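Local coordinates for DNA repair protein RAD2 (Saccharomyces cerevisiae, PDB 4Q0W), which cuts single-stranded DNA as a magnesium-dependent endonuclease, making an essential incision in nucleotide excision repair of damage from UV light, bulky adducts or cross-links, at residues 16-21 with 212-217; 155-160 with 341-346; 159-164 with 332-337; 195-200 with 232-237; 237-242 with 306-311. All blocks are in the same frame, centred on the assembly; numbering follows the deposited sequence. Where two conformers were deposited one is given.

Contact 1 of 5, residues 16-21 with 212-217; sequences VRLESL and NYVEFY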
# COMPACT_ATOMS: atom_id res chain seq x y z
N VAL A 16 1.15 -12.68 -27.82
CA VAL A 16 1.59 -13.43 -29.00
C VAL A 16 1.23 -14.91 -28.83
O VAL A 16 1.43 -15.48 -27.75
CB VAL A 16 3.12 -13.24 -29.22
CG1 VAL A 16 3.68 -14.29 -30.16
CG2 VAL A 16 3.41 -11.84 -29.74
N ARG A 17 0.69 -15.51 -29.89
CA ARG A 17 0.29 -16.92 -29.87
C ARG A 17 1.48 -17.87 -29.94
O ARG A 17 2.39 -17.69 -30.76
CB ARG A 17 -0.67 -17.24 -31.02
CG ARG A 17 -2.00 -16.53 -30.90
CD ARG A 17 -3.03 -17.09 -31.87
NE ARG A 17 -4.37 -17.05 -31.27
CZ ARG A 17 -4.84 -17.98 -30.45
NH1 ARG A 17 -6.06 -17.86 -29.95
NH2 ARG A 17 -4.10 -19.04 -30.14
N LEU A 18 1.46 -18.90 -29.10
CA LEU A 18 2.56 -19.87 -29.07
C LEU A 18 2.80 -20.45 -30.45
O LEU A 18 3.94 -20.69 -30.85
CB LEU A 18 2.26 -20.97 -28.05
CG LEU A 18 1.98 -20.39 -26.66
CD1 LEU A 18 1.13 -21.34 -25.82
CD2 LEU A 18 3.28 -20.07 -25.96
N GLU A 19 1.71 -20.64 -31.20
CA GLU A 19 1.78 -21.14 -32.58
C GLU A 19 2.66 -20.31 -33.52
O GLU A 19 3.24 -20.84 -34.48
CB GLU A 19 0.36 -21.23 -33.17
CG GLU A 19 -0.55 -22.30 -32.54
CD GLU A 19 -1.12 -21.90 -31.17
OE1 GLU A 19 -0.79 -20.81 -30.65
OE2 GLU A 19 -1.91 -22.71 -30.61
N SER A 20 2.78 -19.01 -33.25
CA SER A 20 3.54 -18.13 -34.14
C SER A 20 5.05 -18.28 -33.97
O SER A 20 5.83 -17.86 -34.83
CB SER A 20 3.14 -16.66 -33.93
OG SER A 20 3.43 -16.24 -32.62
N LEU A 21 5.47 -18.90 -32.87
CA LEU A 21 6.90 -19.01 -32.57
C LEU A 21 7.58 -20.17 -33.29
O LEU A 21 8.76 -20.45 -33.05
CB LEU A 21 7.10 -19.12 -31.06
CG LEU A 21 6.41 -18.03 -30.25
CD1 LEU A 21 6.62 -18.24 -28.76
CD2 LEU A 21 6.92 -16.67 -30.69
N ASN A 212 -2.91 -19.62 -23.78
CA ASN A 212 -2.71 -19.81 -25.22
C ASN A 212 -1.70 -18.82 -25.82
O ASN A 212 -1.20 -19.02 -26.94
CB ASN A 212 -4.04 -19.80 -25.99
CG ASN A 212 -4.86 -18.52 -25.79
OD1 ASN A 212 -4.31 -17.45 -25.52
ND2 ASN A 212 -6.17 -18.64 -25.92
N TYR A 213 -1.38 -17.77 -25.05
CA TYR A 213 -0.48 -16.72 -25.51
C TYR A 213 0.72 -16.52 -24.57
O TYR A 213 0.75 -17.03 -23.45
CB TYR A 213 -1.25 -15.40 -25.68
CG TYR A 213 -1.67 -14.76 -24.38
CD1 TYR A 213 -2.80 -15.21 -23.70
CD2 TYR A 213 -0.95 -13.71 -23.83
CE1 TYR A 213 -3.20 -14.63 -22.49
CE2 TYR A 213 -1.34 -13.12 -22.62
CZ TYR A 213 -2.46 -13.59 -21.96
OH TYR A 213 -2.86 -13.01 -20.78
N VAL A 214 1.70 -15.76 -25.06
CA VAL A 214 2.89 -15.38 -24.29
C VAL A 214 3.04 -13.86 -24.43
O VAL A 214 2.63 -13.29 -25.45
CB VAL A 214 4.15 -16.13 -24.82
CG1 VAL A 214 4.42 -15.76 -26.25
CG2 VAL A 214 5.38 -15.85 -23.96
N GLU A 215 3.59 -13.19 -23.42
CA GLU A 215 3.76 -11.73 -23.48
C GLU A 215 5.07 -11.33 -24.15
O GLU A 215 6.16 -11.66 -23.65
CB GLU A 215 3.66 -11.09 -22.10
CG GLU A 215 2.34 -11.33 -21.40
CD GLU A 215 2.27 -10.67 -20.04
OE1 GLU A 215 3.25 -10.01 -19.64
OE2 GLU A 215 1.22 -10.81 -19.37
N PHE A 216 4.98 -10.63 -25.27
CA PHE A 216 6.17 -10.20 -25.99
C PHE A 216 6.53 -8.75 -25.66
O PHE A 216 5.66 -7.88 -25.64
CB PHE A 216 5.94 -10.35 -27.49
CG PHE A 216 7.02 -9.75 -28.34
CD1 PHE A 216 8.24 -10.40 -28.49
CD2 PHE A 216 6.81 -8.55 -29.01
CE1 PHE A 216 9.24 -9.86 -29.28
CE2 PHE A 216 7.81 -8.00 -29.80
CZ PHE A 216 9.02 -8.66 -29.94
N TYR A 217 7.81 -8.49 -25.39
CA TYR A 217 8.28 -7.14 -25.08
C TYR A 217 9.48 -6.83 -25.94
O TYR A 217 10.36 -7.69 -26.12
CB TYR A 217 8.74 -7.03 -23.62
CG TYR A 217 7.65 -7.18 -22.59
CD1 TYR A 217 7.21 -8.44 -22.19
CD2 TYR A 217 7.07 -6.07 -22.01
CE1 TYR A 217 6.20 -8.58 -21.23
CE2 TYR A 217 6.07 -6.20 -21.05
CZ TYR A 217 5.64 -7.46 -20.66
OH TYR A 217 4.64 -7.57 -19.71
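The guanidinium of Arg-17 and the side-chain amide of Asn-212 meet aslant, their planes 51° apart, with NH1 and ND2 4.1 Å from each other. In the guanidinium plane, at its edge, lies Glu-19 OE1, but this ion pair is long, 3.8 Å from Arg-17 NH2. The Tyr-213 ring has Asn-212 OD1 at its edge, and Val-16 CG2 approaches the Phe-216 side chain at CB (3.7 Å), oblique to the ring. The backbones pair as an antiparallel ladder. Val-16 and Val-214 form a hydrogen-bonded pair, with Val-16 N giving to Val-214 O at 2.9 Å and Val-214 N returning to Val-16 O at 2.7 Å. Because Val-214 CG1 stands between its backbone N and carbonyl carbon (chi1 62°), it comes to 3.4 Å from Val-16 O. Two residues on, past the non-hydrogen-bonded pair Arg-17 and Tyr-213, Leu-18 N makes a weak bond to Asn-212 O, and Leu-18 CG and CD1 lie against the same oxygen, CD1 at 3.5 Å. An alanine in place of Leu-18 would probably leave Val-214 without the CD2 that packs on its CB and open a gap beside Asn-212 O. The pairing joins N-domain to I-domain: strand 14-17 ends the sheet, strand 213-218 lies between it and strand 202-205, whose Tyr-204 touches Leu-21 and Val-214, while Phe-67 and Met-207 pack on Leu-18.

Contact 2 of 5, residues 155-160 with 341-346; sequences QELLSR and SFMKTQ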
# COMPACT_ATOMS: atom_id res chain seq x y z
N GLN A 155 20.94 -31.21 -17.55
CA GLN A 155 21.74 -31.04 -18.75
C GLN A 155 21.85 -32.35 -19.54
O GLN A 155 21.92 -32.33 -20.77
CB GLN A 155 23.10 -30.44 -18.42
CG GLN A 155 23.01 -28.98 -17.99
CD GLN A 155 24.30 -28.46 -17.37
OE1 GLN A 155 25.25 -29.22 -17.15
NE2 GLN A 155 24.34 -27.17 -17.08
N GLU A 156 21.86 -33.48 -18.84
CA GLU A 156 21.85 -34.77 -19.52
C GLU A 156 20.53 -34.93 -20.27
O GLU A 156 20.50 -35.37 -21.41
CB GLU A 156 22.05 -35.92 -18.52
CG GLU A 156 21.97 -37.33 -19.13
CD GLU A 156 23.05 -37.59 -20.16
OE1 GLU A 156 24.13 -36.97 -20.06
OE2 GLU A 156 22.82 -38.41 -21.07
N LEU A 157 19.44 -34.57 -19.61
CA LEU A 157 18.13 -34.59 -20.25
C LEU A 157 18.14 -33.75 -21.52
O LEU A 157 17.74 -34.23 -22.60
CB LEU A 157 17.06 -34.09 -19.28
CG LEU A 157 15.62 -34.03 -19.80
CD1 LEU A 157 15.14 -35.41 -20.26
CD2 LEU A 157 14.71 -33.49 -18.73
N LEU A 158 18.63 -32.52 -21.40
CA LEU A 158 18.74 -31.62 -22.54
C LEU A 158 19.49 -32.25 -23.71
O LEU A 158 19.05 -32.18 -24.86
CB LEU A 158 19.41 -30.31 -22.13
CG LEU A 158 18.49 -29.33 -21.40
CD1 LEU A 158 19.29 -28.18 -20.76
CD2 LEU A 158 17.42 -28.78 -22.38
N SER A 159 20.61 -32.91 -23.43
CA SER A 159 21.41 -33.46 -24.52
C SER A 159 20.75 -34.69 -25.17
O SER A 159 20.86 -34.88 -26.38
CB SER A 159 22.85 -33.73 -24.09
OG SER A 159 22.90 -34.81 -23.17
N ARG A 160 20.04 -35.49 -24.38
CA ARG A 160 19.27 -36.61 -24.94
C ARG A 160 18.10 -36.12 -25.81
O ARG A 160 17.61 -36.86 -26.67
CB ARG A 160 18.79 -37.56 -23.84
CG ARG A 160 19.95 -38.17 -23.04
CD ARG A 160 19.48 -39.21 -22.01
NE ARG A 160 20.60 -39.73 -21.23
CZ ARG A 160 20.65 -40.93 -20.65
NH1 ARG A 160 19.64 -41.79 -20.77
NH2 ARG A 160 21.73 -41.28 -19.97
N SER A 341 15.04 -44.53 -21.34
CA SER A 341 15.79 -45.04 -20.21
C SER A 341 16.04 -43.96 -19.14
O SER A 341 16.04 -44.26 -17.93
CB SER A 341 17.10 -45.70 -20.68
OG SER A 341 17.84 -44.84 -21.52
N PHE A 342 16.24 -42.72 -19.57
CA PHE A 342 16.46 -41.62 -18.62
C PHE A 342 15.27 -41.41 -17.71
O PHE A 342 15.42 -41.37 -16.49
CB PHE A 342 16.76 -40.31 -19.34
CG PHE A 342 17.11 -39.17 -18.41
CD1 PHE A 342 18.42 -38.98 -17.99
CD2 PHE A 342 16.12 -38.30 -17.95
CE1 PHE A 342 18.75 -37.93 -17.13
CE2 PHE A 342 16.44 -37.24 -17.08
CZ PHE A 342 17.76 -37.06 -16.67
N MET A 343 14.08 -41.26 -18.31
CA MET A 343 12.85 -41.06 -17.55
C MET A 343 12.49 -42.29 -16.70
O MET A 343 11.91 -42.17 -15.61
CB MET A 343 11.69 -40.71 -18.48
CG MET A 343 11.87 -39.39 -19.24
SD MET A 343 12.13 -37.97 -18.14
CE MET A 343 10.43 -37.55 -17.72
N LYS A 344 12.84 -43.47 -17.20
CA LYS A 344 12.62 -44.72 -16.46
C LYS A 344 13.43 -44.66 -15.18
O LYS A 344 12.90 -44.80 -14.08
CB LYS A 344 13.10 -45.91 -17.29
CG LYS A 344 13.00 -47.23 -16.57
CD LYS A 344 11.58 -47.73 -16.55
CE LYS A 344 11.52 -49.16 -16.01
NZ LYS A 344 10.10 -49.63 -15.91
N THR A 345 14.72 -44.43 -15.35
CA THR A 345 15.66 -44.38 -14.24
C THR A 345 15.33 -43.28 -13.23
O THR A 345 15.35 -43.52 -12.02
CB THR A 345 17.08 -44.17 -14.77
OG1 THR A 345 17.49 -45.31 -15.53
CG2 THR A 345 18.05 -43.93 -13.63
N GLN A 346 15.03 -42.08 -13.72
CA GLN A 346 14.87 -40.90 -12.85
C GLN A 346 13.51 -40.81 -12.20
O GLN A 346 13.39 -40.33 -11.07
CB GLN A 346 15.13 -39.61 -13.64
CG GLN A 346 16.55 -39.47 -14.18
CD GLN A 346 17.57 -39.29 -13.06
OE1 GLN A 346 17.23 -38.82 -11.97
NE2 GLN A 346 18.81 -39.67 -13.33
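Phe-342 projects from helix 336-347 onto Leu-157, Glu-156 and Arg-160 of helix 148-160, in a nearly antiparallel helix pair whose local axes come within 11.3 Å at 155°. The apolar part is carried by the phenylalanine ring. Its CG is anti to the backbone N (chi1 -175°), on a CB that already points toward helix 148-160. Leu-157 crosses it at about a right angle, with CD1 3.8 Å from Phe-342 CD2 and the leucine CA over a ring face. Glu-156 adds its CG, 3.8 Å from Phe-342 CE1. Phe-57 of helix 52-66 packs on Leu-157 and Ile-54 on Phe-342, so a third helix joins the pair. The charged part belongs to Arg-160. Its extended chain lays the guanidinium beside the aromatic group, with Phe-342 CD1 over one face near the rim and the two planes 60° apart. NH1 comes to 3.5 Å from Phe-342 CB and donates to Met-338 O, a tie to the preceding turn of helix 336-347. An alanine at Arg-160 would probably leave Glu-156 without its counter-charge, Met-338 O without this donor, and one flank of Phe-342 less covered. The turn of the guanidinium is fixed by a salt bridge within the helix: NE meets the anti lone pair of Glu-156 OE2 at 2.6 Å, with the oxygen almost in the guanidinium plane, while NH2 reaches that oxygen weakly at 3.3 Å.

Contact 3 of 5, residues 159-164 with 332-337; sequences SRFGIP and GVPDLD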
# COMPACT_ATOMS: atom_id res chain seq x y z
N SER A 159 20.61 -32.91 -23.43
CA SER A 159 21.41 -33.46 -24.52
C SER A 159 20.75 -34.69 -25.17
O SER A 159 20.86 -34.88 -26.38
CB SER A 159 22.85 -33.73 -24.09
OG SER A 159 22.90 -34.81 -23.17
N ARG A 160 20.04 -35.49 -24.38
CA ARG A 160 19.27 -36.61 -24.94
C ARG A 160 18.10 -36.12 -25.81
O ARG A 160 17.61 -36.86 -26.67
CB ARG A 160 18.79 -37.56 -23.84
CG ARG A 160 19.95 -38.17 -23.04
CD ARG A 160 19.48 -39.21 -22.01
NE ARG A 160 20.60 -39.73 -21.23
CZ ARG A 160 20.65 -40.93 -20.65
NH1 ARG A 160 19.64 -41.79 -20.77
NH2 ARG A 160 21.73 -41.28 -19.97
N PHE A 161 17.66 -34.87 -25.57
CA PHE A 161 16.66 -34.23 -26.43
C PHE A 161 17.34 -33.62 -27.65
O PHE A 161 16.66 -33.16 -28.57
CB PHE A 161 15.94 -33.11 -25.68
CG PHE A 161 14.63 -33.51 -25.07
CD1 PHE A 161 13.51 -33.74 -25.87
CD2 PHE A 161 14.49 -33.62 -23.69
CE1 PHE A 161 12.30 -34.10 -25.30
CE2 PHE A 161 13.28 -33.97 -23.11
CZ PHE A 161 12.18 -34.21 -23.92
N GLY A 162 18.67 -33.61 -27.66
CA GLY A 162 19.40 -32.95 -28.73
C GLY A 162 19.33 -31.42 -28.66
O GLY A 162 19.53 -30.74 -29.67
N ILE A 163 19.07 -30.89 -27.46
CA ILE A 163 18.97 -29.44 -27.27
C ILE A 163 20.27 -28.84 -26.74
O ILE A 163 20.77 -29.24 -25.69
CB ILE A 163 17.80 -29.08 -26.33
CG1 ILE A 163 16.47 -29.49 -26.96
CG2 ILE A 163 17.78 -27.58 -26.00
CD1 ILE A 163 15.33 -29.49 -25.97
N PRO A 164 20.83 -27.87 -27.48
CA PRO A 164 22.07 -27.24 -27.05
C PRO A 164 21.87 -26.41 -25.79
O PRO A 164 20.80 -25.81 -25.58
CB PRO A 164 22.43 -26.32 -28.24
CG PRO A 164 21.14 -26.04 -28.92
CD PRO A 164 20.27 -27.26 -28.70
N GLY A 332 20.09 -31.02 -32.34
CA GLY A 332 20.05 -32.43 -32.69
C GLY A 332 18.61 -32.91 -32.71
O GLY A 332 17.67 -32.12 -32.60
N VAL A 333 18.45 -34.22 -32.86
CA VAL A 333 17.15 -34.87 -32.82
C VAL A 333 17.02 -35.58 -31.46
O VAL A 333 18.00 -36.13 -30.95
CB VAL A 333 17.03 -35.88 -33.99
CG1 VAL A 333 15.82 -36.79 -33.82
CG2 VAL A 333 16.96 -35.15 -35.33
N PRO A 334 15.83 -35.53 -30.85
CA PRO A 334 15.64 -36.27 -29.59
C PRO A 334 15.96 -37.75 -29.78
O PRO A 334 15.56 -38.34 -30.79
CB PRO A 334 14.15 -36.09 -29.29
CG PRO A 334 13.78 -34.81 -30.00
CD PRO A 334 14.64 -34.75 -31.23
N ASP A 335 16.69 -38.32 -28.82
CA ASP A 335 17.06 -39.73 -28.85
C ASP A 335 16.04 -40.50 -28.01
O ASP A 335 16.15 -40.53 -26.78
CB ASP A 335 18.46 -39.90 -28.27
CG ASP A 335 18.98 -41.32 -28.37
OD1 ASP A 335 18.17 -42.28 -28.26
OD2 ASP A 335 20.20 -41.49 -28.56
N LEU A 336 15.07 -41.12 -28.67
CA LEU A 336 13.97 -41.79 -27.97
C LEU A 336 14.47 -42.89 -27.02
O LEU A 336 14.01 -42.99 -25.88
CB LEU A 336 12.97 -42.37 -28.98
CG LEU A 336 11.72 -43.01 -28.36
CD1 LEU A 336 10.99 -41.98 -27.51
CD2 LEU A 336 10.80 -43.59 -29.42
N ASP A 337 15.40 -43.71 -27.51
CA ASP A 337 15.97 -44.80 -26.71
C ASP A 337 16.54 -44.27 -25.39
O ASP A 337 16.30 -44.85 -24.33
CB ASP A 337 17.08 -45.53 -27.48
CG ASP A 337 16.54 -46.40 -28.63
OD1 ASP A 337 15.33 -46.32 -28.93
OD2 ASP A 337 17.33 -47.15 -29.22
O HOH W 1 20.24 -36.36 -28.93
O HOH W 2 16.29 -31.17 -30.53
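A positive phi at Gly-162 (72°) swings the chain out of the end of helix 148-160 and carries its carbonyl to Gly-332, whose N donates to Gly-162 O at 2.7 Å, on a lone pair in the carbonyl plane. A beta carbon at Gly-162 would run into Gly-332 C and Val-333 N, which makes glycine the fitting residue twice over. Asp-335 has CG anti to its backbone N (chi1 -175°), and its OD1 caps Met-338 N at the start of helix 336-347. Its own N-H points back at Arg-160 O in a nearly straight bond of 2.8 Å. Between these two bonds the Pro-334 ring rests on Phe-161 O, CG at 3.6 Å, and its CB comes within 4.2 Å of Phe-161 CD1. Pro-334 CA-H makes further contacts to the oxygens of Arg-160 and Phe-161. Two waters stitch the backbones together: one donates to Ser-159 O and Val-333 O, both at 3.0 Å, the other to Phe-161 O and Gly-332 O. Helix 52-66 and Leu-358 of helix 351-361 cover the Phe-161 ring. The arrangement is a Schellman motif ending one helix, laid against the N-cap that opens another.

Contact 4 of 5, residues 195-200 with 232-237; sequences VFLFGG and NMIELA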
# COMPACT_ATOMS: atom_id res chain seq x y z
N VAL A 195 17.12 -8.58 -18.03
CA VAL A 195 17.52 -8.83 -19.42
C VAL A 195 17.50 -7.55 -20.28
O VAL A 195 18.34 -7.40 -21.18
CB VAL A 195 16.65 -9.96 -20.07
CG1 VAL A 195 15.19 -9.53 -20.16
CG2 VAL A 195 17.19 -10.33 -21.43
N PHE A 196 16.57 -6.64 -20.01
CA PHE A 196 16.53 -5.38 -20.77
C PHE A 196 17.78 -4.54 -20.47
O PHE A 196 18.38 -3.97 -21.38
CB PHE A 196 15.28 -4.55 -20.41
CG PHE A 196 13.98 -5.16 -20.89
CD1 PHE A 196 13.69 -5.23 -22.25
CD2 PHE A 196 13.04 -5.64 -19.99
CE1 PHE A 196 12.50 -5.79 -22.69
CE2 PHE A 196 11.84 -6.19 -20.43
CZ PHE A 196 11.57 -6.27 -21.77
N LEU A 197 18.15 -4.47 -19.19
CA LEU A 197 19.30 -3.67 -18.76
C LEU A 197 20.61 -4.22 -19.32
O LEU A 197 21.53 -3.46 -19.61
CB LEU A 197 19.36 -3.55 -17.23
CG LEU A 197 18.40 -2.49 -16.65
CD1 LEU A 197 16.93 -2.85 -16.89
CD2 LEU A 197 18.65 -2.24 -15.16
N PHE A 198 20.67 -5.54 -19.53
CA PHE A 198 21.81 -6.16 -20.20
C PHE A 198 21.70 -6.03 -21.72
O PHE A 198 22.45 -6.67 -22.46
CB PHE A 198 21.93 -7.65 -19.83
CG PHE A 198 22.31 -7.89 -18.39
CD1 PHE A 198 23.49 -7.36 -17.87
CD2 PHE A 198 21.51 -8.67 -17.57
CE1 PHE A 198 23.85 -7.60 -16.53
CE2 PHE A 198 21.86 -8.92 -16.23
CZ PHE A 198 23.03 -8.38 -15.72
N GLY A 199 20.75 -5.23 -22.20
CA GLY A 199 20.63 -5.01 -23.63
C GLY A 199 19.82 -6.04 -24.41
O GLY A 199 19.90 -6.09 -25.64
N GLY A 200 19.04 -6.86 -23.70
CA GLY A 200 18.17 -7.82 -24.38
C GLY A 200 17.01 -7.06 -24.99
O GLY A 200 16.49 -6.14 -24.36
N ASN A 232 18.47 4.95 -19.43
CA ASN A 232 17.34 5.29 -18.56
C ASN A 232 16.96 4.13 -17.65
O ASN A 232 16.70 4.32 -16.45
CB ASN A 232 16.10 5.65 -19.37
CG ASN A 232 16.20 6.98 -20.12
OD1 ASN A 232 15.56 7.14 -21.15
ND2 ASN A 232 16.98 7.93 -19.59
N MET A 233 16.86 2.93 -18.23
CA MET A 233 16.49 1.73 -17.47
C MET A 233 17.54 1.42 -16.41
O MET A 233 17.21 1.03 -15.29
CB MET A 233 16.31 0.53 -18.42
CG MET A 233 15.07 0.65 -19.32
SD MET A 233 14.76 -0.82 -20.34
CE MET A 233 16.12 -0.71 -21.48
N ILE A 234 18.81 1.58 -16.77
CA ILE A 234 19.87 1.32 -15.82
C ILE A 234 19.79 2.35 -14.68
O ILE A 234 20.08 2.03 -13.52
CB ILE A 234 21.25 1.34 -16.51
CG1 ILE A 234 21.34 0.20 -17.53
CG2 ILE A 234 22.39 1.25 -15.49
CD1 ILE A 234 22.66 0.18 -18.32
N GLU A 235 19.36 3.57 -14.98
CA GLU A 235 19.27 4.59 -13.93
C GLU A 235 18.01 4.41 -13.09
O GLU A 235 18.02 4.68 -11.89
CB GLU A 235 19.35 6.01 -14.51
CG GLU A 235 20.73 6.34 -15.14
CD GLU A 235 21.04 7.84 -15.12
OE1 GLU A 235 20.10 8.66 -15.18
OE2 GLU A 235 22.24 8.20 -15.02
N LEU A 236 16.92 3.96 -13.72
CA LEU A 236 15.74 3.52 -12.96
C LEU A 236 16.09 2.43 -11.93
O LEU A 236 15.58 2.44 -10.81
CB LEU A 236 14.66 2.98 -13.91
CG LEU A 236 13.75 3.94 -14.66
CD1 LEU A 236 12.85 3.14 -15.63
CD2 LEU A 236 12.91 4.78 -13.66
N ALA A 237 16.96 1.50 -12.31
CA ALA A 237 17.36 0.44 -11.39
C ALA A 237 17.91 1.06 -10.10
O ALA A 237 17.65 0.57 -8.99
CB ALA A 237 18.38 -0.47 -12.04
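Phe-196 and Leu-197, which meet Met-233 of helix 230-240, sit on a turn closed by a 2.7 Å bond from Gly-200 N to Val-195 O, backed by a second from Gly-199 N to Phe-196 O. Leu-197 gives up the most surface to the other segment. Its CG is anti to the carbonyl carbon (chi1 -80°), and the two methyls beyond it part company: CD1 lies 3.8 Å from Met-233 CB, while CD2 rests on Ala-237 CB and on Met-233 O, each at 3.6 Å. That oxygen already accepts the helical N-H of Ala-237. Ile-234 CG1 closes on Leu-197 CG, and Arg-230 NE donates to Leu-197 O. The turn is a Schellman motif with Gly-199, at positive phi, as the C-prime residue, and it ends the short, weakly bonded helix 194-197 of the I-domain. This helix begins with Asp-194, a calcium ligand in this crystal, whose side chain is about 5 Å from that of Leu-197. Further out along its side chain, Met-233 bends at chi3 (-70°), setting CE 4.0 Å from Phe-196 O. Its SD touches Phe-196 CB at 3.8 Å and lies 5.4 Å from the ring centroid, oblique to the ring, in a Met-aromatic contact.

Contact 5 of 5, residues 237-242 with 306-311; sequences AQLLGS and DDFPSV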
# COMPACT_ATOMS: atom_id res chain seq x y z
N ALA A 237 16.96 1.50 -12.31
CA ALA A 237 17.36 0.44 -11.39
C ALA A 237 17.91 1.06 -10.10
O ALA A 237 17.65 0.57 -8.99
CB ALA A 237 18.38 -0.47 -12.04
N GLN A 238 18.64 2.16 -10.25
CA GLN A 238 19.25 2.81 -9.09
C GLN A 238 18.28 3.61 -8.24
O GLN A 238 18.64 4.13 -7.18
CB GLN A 238 20.43 3.68 -9.54
CG GLN A 238 21.57 2.83 -10.07
CD GLN A 238 22.58 3.62 -10.84
OE1 GLN A 238 23.42 4.32 -10.27
NE2 GLN A 238 22.51 3.53 -12.17
N LEU A 239 17.03 3.72 -8.69
CA LEU A 239 16.00 4.31 -7.85
C LEU A 239 15.15 3.20 -7.23
O LEU A 239 14.88 3.19 -6.02
CB LEU A 239 15.11 5.26 -8.67
CG LEU A 239 15.85 6.45 -9.28
CD1 LEU A 239 14.94 7.24 -10.21
CD2 LEU A 239 16.45 7.35 -8.19
N LEU A 240 14.75 2.26 -8.09
CA LEU A 240 13.82 1.19 -7.74
C LEU A 240 14.50 0.07 -6.96
O LEU A 240 13.87 -0.57 -6.11
CB LEU A 240 13.21 0.61 -9.02
CG LEU A 240 12.31 1.57 -9.79
CD1 LEU A 240 11.95 1.00 -11.16
CD2 LEU A 240 11.05 1.79 -8.96
N GLY A 241 15.78 -0.16 -7.25
CA GLY A 241 16.50 -1.29 -6.69
C GLY A 241 16.53 -2.48 -7.64
O GLY A 241 15.57 -2.71 -8.39
N SER A 242 17.62 -3.25 -7.61
CA SER A 242 17.74 -4.48 -8.38
C SER A 242 18.79 -5.33 -7.70
O SER A 242 19.19 -5.02 -6.58
CB SER A 242 18.20 -4.19 -9.81
OG SER A 242 19.56 -3.74 -9.82
N ASP A 306 28.99 10.57 -4.33
CA ASP A 306 29.72 10.33 -5.58
C ASP A 306 29.45 8.95 -6.18
O ASP A 306 29.82 8.67 -7.32
CB ASP A 306 31.22 10.53 -5.38
CG ASP A 306 31.56 11.96 -5.01
OD1 ASP A 306 31.06 12.87 -5.69
OD2 ASP A 306 32.30 12.16 -4.02
N ASP A 307 28.82 8.08 -5.40
CA ASP A 307 28.41 6.80 -5.94
C ASP A 307 27.04 6.92 -6.60
O ASP A 307 26.44 5.92 -7.01
CB ASP A 307 28.40 5.72 -4.85
CG ASP A 307 28.38 4.31 -5.42
OD1 ASP A 307 28.95 4.10 -6.51
OD2 ASP A 307 27.78 3.42 -4.78
N PHE A 308 26.53 8.14 -6.72
CA PHE A 308 25.20 8.31 -7.29
C PHE A 308 25.21 9.31 -8.43
O PHE A 308 25.45 10.49 -8.20
CB PHE A 308 24.20 8.75 -6.22
CG PHE A 308 22.78 8.76 -6.70
CD1 PHE A 308 22.25 9.88 -7.35
CD2 PHE A 308 21.97 7.66 -6.51
CE1 PHE A 308 20.95 9.88 -7.80
CE2 PHE A 308 20.66 7.66 -6.94
CZ PHE A 308 20.15 8.78 -7.59
N PRO A 309 24.96 8.85 -9.67
CA PRO A 309 24.75 7.45 -10.03
C PRO A 309 26.06 6.66 -9.96
O PRO A 309 27.15 7.25 -9.88
CB PRO A 309 24.27 7.54 -11.48
CG PRO A 309 24.96 8.79 -12.00
CD PRO A 309 24.94 9.75 -10.84
N SER A 310 25.95 5.34 -9.95
CA SER A 310 27.10 4.47 -9.77
C SER A 310 27.63 3.99 -11.11
O SER A 310 26.90 3.37 -11.89
CB SER A 310 26.72 3.27 -8.90
OG SER A 310 27.72 2.26 -8.97
N VAL A 311 28.90 4.28 -11.40
CA VAL A 311 29.50 3.72 -12.60
C VAL A 311 29.65 2.20 -12.47
O VAL A 311 29.63 1.49 -13.47
CB VAL A 311 30.85 4.38 -12.97
CG1 VAL A 311 31.91 4.08 -11.90
CG2 VAL A 311 31.34 3.88 -14.34
O HOH W 3 24.73 4.68 -13.63
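The last turn of helix 230-240, probably part of the helical H3TH element of this nuclease family, reaches through Gln-238 to Ser-310, the N-cap residue of helix 311-318. Gln-238 is extended beyond CG, and its OE1 accepts Ser-310 N at 2.7 Å in a nearly straight bond, the donor tilted 17° from the amide plane. The same oxygen lies 3.4 Å from Pro-309 CA; a cis peptide precedes that proline. The amide nitrogen fixes the other end of the group: NE2 donates to Ile-234 O one turn back and to a water at 2.9 Å, which itself donates to Ser-310 O. Ser-310 OG is used elsewhere, capping Val-313 N. Beside this polar link Leu-239, its side chain about 7 Å from a bound potassium ion, brings CD2 to the edge of the Phe-308 ring, 4.0 Å from CZ, and the side chains cross at about a right angle. Helix 266-278 packs on Phe-308 and Pro-309 through Leu-266, while Ser-256 and Val-259 of helix 253-263 touch Leu-239.

In the fold
From the N terminus, contact 1 opens first: residues 16-21 meet their partner at 212-217 of the I-domain, closing a long loop. Contacts 2 and 3 start in between, late in helix 148-160, share Ser-159 and Arg-160, and close near the C terminus, so both cross contact 1. Contact 2 joins helices 148-160 and 336-347 along their sides, contact 3 the end of the first to the loop that opens the second. Contact 4 crosses contact 1 too, Phe-196 packing on Tyr-217, and closes on helix 230-240. Contact 5 shares Ala-237 and closes at 306-311, ahead of helix 311-318. Contacts 4 and 5 lie within the loops of 2 and 3; these two contacts are across the chain's centre from 5.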